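Local coordinates for protein CymD (Pseudomonas putida, PDB 6Z34) that probably serves as a FadL-family channel for the uptake of monoaromatic hydrocarbons by lateral diffusion at the bacterial outer membrane, at residues A[375-379]-A[401-405]. Residues are numbered along the deposited sequence; the frame is centred on the assembly and turned at random.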
ATOM      1  N   SER A 375      -9.308  13.874 -14.869  1.00 84.58           N
ATOM      2  CA  SER A 375      -8.558  12.634 -14.765  1.00 74.15           C
ATOM      3  C   SER A 375      -9.520  11.465 -14.890  1.00 78.05           C
ATOM      4  O   SER A 375     -10.673  11.549 -14.463  1.00 80.26           O
ATOM      5  CB  SER A 375      -7.810  12.552 -13.434  1.00 81.47           C
ATOM      6  OG  SER A 375      -8.614  11.922 -12.449  1.00 80.96           O
ATOM      7  N   THR A 376      -9.037  10.372 -15.479  1.00 87.37           N
ATOM      8  CA  THR A 376      -9.846   9.160 -15.573  1.00 81.90           C
ATOM      9  C   THR A 376      -9.871   8.466 -14.222  1.00 68.09           C
ATOM     10  O   THR A 376      -8.816   8.292 -13.607  1.00 70.84           O
ATOM     11  CB  THR A 376      -9.297   8.205 -16.625  1.00 88.05           C
ATOM     12  OG1 THR A 376      -9.262   8.871 -17.895  1.00 99.00           O
ATOM     13  CG2 THR A 376     -10.176   6.957 -16.718  1.00 77.71           C
ATOM     14  N   PRO A 377     -11.037   8.069 -13.726  1.00 64.38           N
ATOM     15  CA  PRO A 377     -11.095   7.361 -12.444  1.00 65.14           C
ATOM     16  C   PRO A 377     -10.758   5.887 -12.611  1.00 65.49           C
ATOM     17  O   PRO A 377     -10.825   5.314 -13.698  1.00 76.38           O
ATOM     18  CB  PRO A 377     -12.556   7.541 -12.015  1.00 58.66           C
ATOM     19  CG  PRO A 377     -13.279   7.556 -13.287  1.00 62.95           C
ATOM     20  CD  PRO A 377     -12.375   8.250 -14.306  1.00 61.81           C
ATOM     21  N   THR A 378     -10.385   5.266 -11.509  1.00 67.72           N
ATOM     22  CA  THR A 378     -10.186   3.827 -11.507  1.00 72.95           C
ATOM     23  C   THR A 378     -11.374   3.177 -10.817  1.00 68.42           C
ATOM     24  O   THR A 378     -11.790   3.621  -9.744  1.00 71.04           O
ATOM     25  CB  THR A 378      -8.871   3.446 -10.831  1.00 83.20           C
ATOM     26  OG1 THR A 378      -8.861   2.036 -10.567  1.00 86.81           O
ATOM     27  CG2 THR A 378      -8.671   4.225  -9.551  1.00 84.55           C
ATOM     28  N   THR A 379     -11.952   2.173 -11.465  1.00 65.51           N
ATOM     29  CA  THR A 379     -13.080   1.432 -10.923  1.00 63.60           C
ATOM     30  C   THR A 379     -12.682  -0.025 -10.735  1.00 67.50           C
ATOM     31  O   THR A 379     -11.882  -0.570 -11.502  1.00 68.14           O
ATOM     32  CB  THR A 379     -14.299   1.505 -11.838  1.00 69.92           C
ATOM     33  OG1 THR A 379     -13.974   0.921 -13.104  1.00 78.24           O
ATOM     34  CG2 THR A 379     -14.750   2.966 -12.054  1.00 74.47           C
ATOM     35  N   TYR A 401     -11.311  -7.178  -9.759  1.00 60.60           N
ATOM     36  CA  TYR A 401     -10.883  -6.754 -11.088  1.00 60.58           C
ATOM     37  C   TYR A 401     -10.957  -5.238 -11.153  1.00 58.49           C
ATOM     38  O   TYR A 401     -12.039  -4.670 -11.001  1.00 61.61           O
ATOM     39  CB  TYR A 401     -11.758  -7.385 -12.174  1.00 67.64           C
ATOM     40  CG  TYR A 401     -11.199  -7.316 -13.592  1.00 85.36           C
ATOM     41  CD1 TYR A 401     -10.552  -6.174 -14.071  1.00 88.36           C
ATOM     42  CD2 TYR A 401     -11.335  -8.392 -14.460  1.00 98.03           C
ATOM     43  CE1 TYR A 401     -10.058  -6.112 -15.366  1.00 91.87           C
ATOM     44  CE2 TYR A 401     -10.840  -8.339 -15.760  1.00100.75           C
ATOM     45  CZ  TYR A 401     -10.205  -7.199 -16.203  1.00 99.34           C
ATOM     46  OH  TYR A 401      -9.718  -7.156 -17.492  1.00107.67           O
ATOM     47  N   GLY A 402      -9.815  -4.591 -11.387  1.00 68.10           N
ATOM     48  CA  GLY A 402      -9.759  -3.149 -11.555  1.00 62.69           C
ATOM     49  C   GLY A 402      -9.316  -2.716 -12.943  1.00 75.31           C
ATOM     50  O   GLY A 402      -8.652  -3.470 -13.662  1.00 71.22           O
ATOM     51  N   PHE A 403      -9.656  -1.477 -13.307  1.00 88.45           N
ATOM     52  CA  PHE A 403      -9.444  -0.920 -14.635  1.00 91.56           C
ATOM     53  C   PHE A 403      -9.173   0.571 -14.501  1.00 94.73           C
ATOM     54  O   PHE A 403      -9.830   1.254 -13.709  1.00 94.73           O
ATOM     55  CB  PHE A 403     -10.669  -1.140 -15.525  1.00102.42           C
ATOM     56  CG  PHE A 403     -10.344  -1.525 -16.937  1.00113.77           C
ATOM     57  CD1 PHE A 403     -10.332  -2.856 -17.322  1.00116.49           C
ATOM     58  CD2 PHE A 403     -10.073  -0.556 -17.885  1.00121.74           C
ATOM     59  CE1 PHE A 403     -10.045  -3.215 -18.625  1.00118.71           C
ATOM     60  CE2 PHE A 403      -9.787  -0.907 -19.192  1.00126.62           C
ATOM     61  CZ  PHE A 403      -9.772  -2.241 -19.561  1.00125.31           C
ATOM     62  N   LYS A 404      -8.208   1.073 -15.271  1.00 95.50           N
ATOM     63  CA  LYS A 404      -7.911   2.495 -15.327  1.00 97.03           C
ATOM     64  C   LYS A 404      -7.816   2.924 -16.782  1.00109.49           C
ATOM     65  O   LYS A 404      -7.538   2.114 -17.671  1.00105.03           O
ATOM     66  CB  LYS A 404      -6.600   2.858 -14.613  1.00 99.48           C
ATOM     67  CG  LYS A 404      -6.487   2.405 -13.171  1.00104.19           C
ATOM     68  CD  LYS A 404      -5.150   2.848 -12.569  1.00107.53           C
ATOM     69  CE  LYS A 404      -4.797   2.063 -11.308  1.00106.92           C
ATOM     70  NZ  LYS A 404      -3.590   2.613 -10.617  1.00105.68           N
ATOM     71  N   LYS A 405      -8.051   4.216 -17.006  1.00120.40           N
ATOM     72  CA  LYS A 405      -7.909   4.850 -18.320  1.00124.03           C
ATOM     73  C   LYS A 405      -8.616   4.080 -19.436  1.00121.39           C
ATOM     74  O   LYS A 405      -8.396   4.344 -20.618  1.00118.48           O
ATOM     75  CB  LYS A 405      -6.427   5.026 -18.667  1.00128.36           C
ATOM     76  CG  LYS A 405      -5.713   6.136 -17.898  1.00124.74           C
ATOM     77  CD  LYS A 405      -4.215   5.852 -17.779  1.00116.93           C
ATOM     78  CE  LYS A 405      -3.412   7.128 -17.603  1.00109.37           C
ATOM     79  NZ  LYS A 405      -3.559   8.011 -18.792  1.00107.14           N
TER
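This is the open end of a beta hairpin in the wall of the FadL-type outer-membrane barrel, where strand 378-388 begins and its antiparallel partner, strand 393-404, runs out. The touching parts, Thr376 to Thr379 and Tyr401 to Lys405, run 172° apart. Thr379 and Phe403 form a hydrogen-bonded pair with CA atoms 5.7 Å apart: Thr379 N donates to Phe403 O at 3.2 Å, and Phe403 N donates to Thr379 O at 3.0 Å. Both residues direct their CB atoms to the same face of the sheet, although the Phe403 ring leads away from the threonine. Phe403 O also takes a weak hydrogen bond from Thr378 OG1 (3.4 Å) and a CA-H...O contact from Thr378 CA (3.4 Å). Beyond this pair, toward Thr376, packing takes over: Thr378 CB lies 3.5 Å from Lys404 CG and the Thr376 methyl CG2 3.5 Å from Lys405 N. The flanking strands continue the wall: Thr378 bonds through its backbone to Ala360, and Gly402 and Lys404 to Gln425 and His423. Strand registry here thus rests on backbone amides and carbonyls, while the threonine and lysine side chains add mainly van der Waals contact at the largely exposed strand ends.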